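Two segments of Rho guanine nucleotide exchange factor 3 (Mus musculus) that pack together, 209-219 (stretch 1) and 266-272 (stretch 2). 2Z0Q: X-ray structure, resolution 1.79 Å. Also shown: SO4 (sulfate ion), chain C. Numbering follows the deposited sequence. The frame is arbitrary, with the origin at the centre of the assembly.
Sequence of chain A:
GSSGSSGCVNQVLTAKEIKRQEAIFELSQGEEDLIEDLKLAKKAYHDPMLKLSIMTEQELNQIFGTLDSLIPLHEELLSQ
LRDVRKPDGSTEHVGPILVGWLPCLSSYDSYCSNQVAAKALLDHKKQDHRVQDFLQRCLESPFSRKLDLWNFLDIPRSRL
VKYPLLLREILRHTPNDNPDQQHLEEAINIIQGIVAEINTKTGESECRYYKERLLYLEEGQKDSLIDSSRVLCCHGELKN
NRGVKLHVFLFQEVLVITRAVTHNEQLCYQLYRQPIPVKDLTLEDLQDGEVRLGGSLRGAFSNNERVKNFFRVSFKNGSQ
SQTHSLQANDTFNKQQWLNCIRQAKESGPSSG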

# COMPACT_ATOMS: atom_id res chain seq x y z
N TYR A 209 -1.98 11.85 -8.07
CA TYR A 209 -2.38 10.85 -9.06
C TYR A 209 -3.91 10.76 -9.17
O TYR A 209 -4.47 10.79 -10.27
N TYR A 210 -4.59 10.63 -8.02
CA TYR A 210 -6.05 10.52 -8.12
C TYR A 210 -6.72 11.83 -8.48
O TYR A 210 -7.69 11.83 -9.24
N LYS A 211 -6.21 12.97 -8.00
CA LYS A 211 -6.82 14.25 -8.38
C LYS A 211 -6.76 14.45 -9.90
O LYS A 211 -7.69 14.99 -10.51
N GLU A 212 -5.67 14.02 -10.53
CA GLU A 212 -5.53 14.22 -11.98
C GLU A 212 -6.41 13.27 -12.77
O GLU A 212 -6.66 13.49 -13.96
N ARG A 213 -6.90 12.23 -12.10
CA ARG A 213 -7.75 11.25 -12.75
C ARG A 213 -9.26 11.44 -12.48
O ARG A 213 -10.07 10.66 -13.00
N LEU A 214 -9.62 12.46 -11.71
CA LEU A 214 -11.05 12.73 -11.46
C LEU A 214 -11.66 13.28 -12.74
O LEU A 214 -11.03 14.09 -13.45
N LEU A 215 -12.88 12.85 -13.05
CA LEU A 215 -13.56 13.30 -14.27
C LEU A 215 -14.85 13.98 -13.85
O LEU A 215 -15.62 13.41 -13.11
N TYR A 216 -15.05 15.21 -14.32
CA TYR A 216 -16.23 16.00 -13.97
C TYR A 216 -17.14 16.17 -15.19
O TYR A 216 -16.99 17.14 -15.95
N LEU A 217 -18.09 15.26 -15.38
CA LEU A 217 -18.96 15.35 -16.56
C LEU A 217 -20.29 16.04 -16.32
O LEU A 217 -21.09 16.23 -17.27
N GLU A 218 -20.55 16.44 -15.08
CA GLU A 218 -21.80 17.13 -14.79
C GLU A 218 -21.58 18.42 -14.01
O GLU A 218 -20.60 18.57 -13.30
N GLU A 219 -22.52 19.34 -14.15
CA GLU A 219 -22.44 20.64 -13.50
C GLU A 219 -22.29 20.65 -11.99
O GLU A 219 -22.89 19.83 -11.27
N GLN A 266 -7.72 6.08 -20.86
CA GLN A 266 -7.24 6.00 -19.48
C GLN A 266 -8.25 5.66 -18.39
O GLN A 266 -9.43 5.97 -18.47
N LEU A 267 -7.74 5.02 -17.34
CA LEU A 267 -8.55 4.67 -16.18
C LEU A 267 -8.82 5.97 -15.42
O LEU A 267 -7.90 6.60 -14.89
N CYS A 268 -10.09 6.37 -15.35
CA CYS A 268 -10.44 7.62 -14.69
C CYS A 268 -11.51 7.36 -13.63
O CYS A 268 -11.97 6.24 -13.52
N TYR A 269 -11.86 8.39 -12.87
CA TYR A 269 -12.86 8.25 -11.79
C TYR A 269 -13.91 9.34 -11.98
O TYR A 269 -13.73 10.52 -11.62
N GLN A 270 -15.01 8.92 -12.59
CA GLN A 270 -16.13 9.79 -12.94
C GLN A 270 -16.94 10.15 -11.69
O GLN A 270 -17.48 9.25 -11.02
N LEU A 271 -16.98 11.44 -11.35
CA LEU A 271 -17.72 11.82 -10.13
C LEU A 271 -19.17 11.35 -10.24
O LEU A 271 -19.83 11.56 -11.27
N TYR A 272 -19.66 10.72 -9.16
CA TYR A 272 -21.04 10.18 -9.11
C TYR A 272 -22.06 11.23 -8.62
O TYR A 272 -23.25 11.19 -9.00

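The apolar centre of the contact is built around Tyr 269 and Leu 271 of the strand 266-271. Leu 214 and Tyr 269 face each other in a parallel bridge, so their side chains lie on the same side of the sheet. Leu 214 is m,t, and Leu 214 CD2 lies 4.1 Å from Tyr 269 CB. Leu 214 CB also packs 4.0 Å from Leu 271 CD1. Leu 271 has chi1 at -93°, between wells, with chi2 p. Its CB points sideways, but the end of the side chain comes nearer to stretch 1. There Leu 271 CD2 meets Tyr 216 CE1 at 3.7 Å. Tyr 216 is m at chi1; its CB points away, yet its ring returns to make this contact.

Tyr 269 is also m at chi1, and its ring packs against Tyr 210 of the helix. Tyr 210, again m, presents its ring edge to the face of Tyr 269 in an offset edge-to-face pair. The centroids are 5.4 Å apart and the planes meet at 64°. Tyr 210 CD1 lies 3.6 Å from Tyr 269 CE2. Arg 213 CB sits at the edge of the Tyr 269 ring, 3.7 Å from Tyr 269 CD2.

Leu 215 and Gln 270 form the next bridge and turn to the other face of the sheet. Leu 215 is t,p, and Leu 215 CD2 reaches Gln 270 CB at 4.2 Å. Gln 270 is t,t, and Gln 270 NE2 lies 3.8 Å from Leu 217 CD1.

Three backbone hydrogen bonds hold this register: Tyr 269 N to Arg 213 O (2.9 Å), Leu 215 N to Tyr 269 O (2.9 Å) and Leu 271 N to Leu 215 O (3.0 Å).

Arg 213 marks one polar edge. Its CB points toward the strand, with chi1 and chi2 both m. Arg 213 NH1 donates to Leu 267 O at 2.9 Å and to water 2 at 2.6 Å; that water also accepts from Leu 267 N. Gln 266 OE1 lies over one guanidinium face, 3.4 Å from Arg 213 CZ. Water 1 joins Tyr 209 OH (2.7 Å), Tyr 269 OH (2.8 Å) and Leu 267 O (3.1 Å).

At the other end, water 3 links Leu 217 N to Leu 271 O. Water 4 bridges Glu 218 OE2 (2.5 Å) and Gln 270 NE2 (3.1 Å). Waters 5 and 6 connect Glu 218 OE2 with Tyr 272 O. The CB of Tyr 272 points away from stretch 1, and Tyr 272 OH donates to O2 of a sulfate, probably from the crystallisation liquor, at 2.6 Å.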

# COMPACT_ATOMS: atom_id res chain seq x y z
CB TYR A 209 -1.87 9.45 -8.66
CG TYR A 209 -2.31 8.36 -9.62
CD1 TYR A 209 -1.59 8.11 -10.79
CD2 TYR A 209 -3.46 7.61 -9.39
CE1 TYR A 209 -2.00 7.16 -11.71
CE2 TYR A 209 -3.90 6.64 -10.31
CZ TYR A 209 -3.15 6.43 -11.48
OH TYR A 209 -3.59 5.56 -12.44
CB TYR A 210 -6.63 9.88 -6.85
CG TYR A 210 -6.30 8.42 -6.79
CD1 TYR A 210 -6.88 7.52 -7.69
CD2 TYR A 210 -5.41 7.91 -5.83
CE1 TYR A 210 -6.61 6.17 -7.65
CE2 TYR A 210 -5.12 6.55 -5.79
CZ TYR A 210 -5.73 5.68 -6.70
OH TYR A 210 -5.45 4.34 -6.67
CB LYS A 211 -6.11 15.43 -7.70
CG LYS A 211 -6.60 15.71 -6.30
CD LYS A 211 -5.65 16.60 -5.49
CE LYS A 211 -5.50 17.98 -6.09
NZ LYS A 211 -4.71 18.81 -5.11
CB GLU A 212 -4.05 14.05 -12.39
CG GLU A 212 -3.13 14.91 -11.54
CD GLU A 212 -1.69 14.95 -12.04
OE1 GLU A 212 -1.16 13.90 -12.50
OE2 GLU A 212 -1.09 16.04 -11.95
CB ARG A 213 -7.32 9.84 -12.35
CG ARG A 213 -5.88 9.44 -12.71
CD ARG A 213 -5.66 9.26 -14.17
NE ARG A 213 -4.33 8.71 -14.48
CZ ARG A 213 -4.12 7.60 -15.19
NH1 ARG A 213 -5.17 6.91 -15.68
NH2 ARG A 213 -2.88 7.20 -15.48
CB LEU A 214 -11.24 13.74 -10.33
CG LEU A 214 -10.78 13.22 -8.94
CD1 LEU A 214 -10.98 14.32 -7.89
CD2 LEU A 214 -11.60 11.97 -8.54
CB LEU A 215 -13.82 12.06 -15.12
CG LEU A 215 -14.59 12.16 -16.42
CD1 LEU A 215 -13.91 13.14 -17.39
CD2 LEU A 215 -14.59 10.75 -17.01
CB TYR A 216 -15.77 17.38 -13.47
CG TYR A 216 -14.73 17.33 -12.36
CD1 TYR A 216 -15.11 17.32 -11.01
CD2 TYR A 216 -13.36 17.31 -12.65
CE1 TYR A 216 -14.16 17.28 -9.98
CE2 TYR A 216 -12.41 17.28 -11.63
CZ TYR A 216 -12.81 17.26 -10.31
OH TYR A 216 -11.83 17.28 -9.32
CB LEU A 217 -19.16 13.95 -17.15
CG LEU A 217 -17.84 13.26 -17.49
CD1 LEU A 217 -18.09 11.85 -18.02
CD2 LEU A 217 -17.07 14.13 -18.51
CB GLU A 218 -22.76 16.21 -14.02
CG GLU A 218 -23.04 14.90 -14.75
CD GLU A 218 -23.90 13.97 -13.93
OE1 GLU A 218 -25.13 14.22 -13.86
OE2 GLU A 218 -23.36 13.02 -13.35
CB GLU A 219 -23.67 21.47 -13.87
CG GLU A 219 -23.66 21.89 -15.31
CD GLU A 219 -22.49 22.80 -15.64
OE1 GLU A 219 -21.32 22.34 -15.54
OE2 GLU A 219 -22.75 23.98 -15.98
CB GLN A 266 -6.57 7.33 -19.10
CG GLN A 266 -5.20 7.53 -19.74
CD GLN A 266 -4.56 8.87 -19.35
OE1 GLN A 266 -4.53 9.26 -18.17
NE2 GLN A 266 -4.04 9.58 -20.35
CB LEU A 267 -7.78 3.69 -15.29
CG LEU A 267 -8.49 3.24 -14.01
CD1 LEU A 267 -9.85 2.64 -14.41
CD2 LEU A 267 -7.63 2.21 -13.26
CB CYS A 268 -10.97 8.62 -15.70
SG CYS A 268 -9.64 9.18 -16.84
CB TYR A 269 -12.14 8.35 -10.41
CG TYR A 269 -11.02 7.33 -10.30
CD1 TYR A 269 -11.29 6.00 -10.00
CD2 TYR A 269 -9.71 7.67 -10.62
CE1 TYR A 269 -10.29 5.03 -10.04
CE2 TYR A 269 -8.69 6.70 -10.65
CZ TYR A 269 -8.99 5.40 -10.37
OH TYR A 269 -7.98 4.46 -10.45
CB GLN A 270 -16.99 9.05 -13.99
CG GLN A 270 -18.16 9.88 -14.51
CD GLN A 270 -19.00 9.12 -15.52
OE1 GLN A 270 -18.59 8.08 -16.03
NE2 GLN A 270 -20.19 9.62 -15.79
CB LEU A 271 -17.64 13.32 -9.86
CG LEU A 271 -16.48 13.68 -8.91
CD1 LEU A 271 -15.15 13.51 -9.65
CD2 LEU A 271 -16.64 15.09 -8.38
CB TYR A 272 -21.01 8.96 -8.19
CG TYR A 272 -22.28 8.16 -8.08
CD1 TYR A 272 -22.81 7.51 -9.19
CD2 TYR A 272 -22.89 7.95 -6.82
CE1 TYR A 272 -23.91 6.66 -9.08
CE2 TYR A 272 -24.01 7.08 -6.69
CZ TYR A 272 -24.50 6.44 -7.83
OH TYR A 272 -25.53 5.55 -7.75
S SO4 C . -27.91 6.54 -9.77
O1 SO4 C . -29.03 6.40 -10.76
O2 SO4 C . -27.01 5.33 -9.87
O3 SO4 C . -27.11 7.77 -10.09
O4 SO4 C . -28.52 6.68 -8.41
O HOH W 1 -6.25 5.34 -12.53
O HOH W 2 -4.68 4.73 -17.09
O HOH W 3 -18.99 13.30 -13.52
O HOH W 4 -21.22 12.10 -14.33
O HOH W 5 -23.86 10.69 -11.59
O HOH W 6 -25.00 13.31 -10.70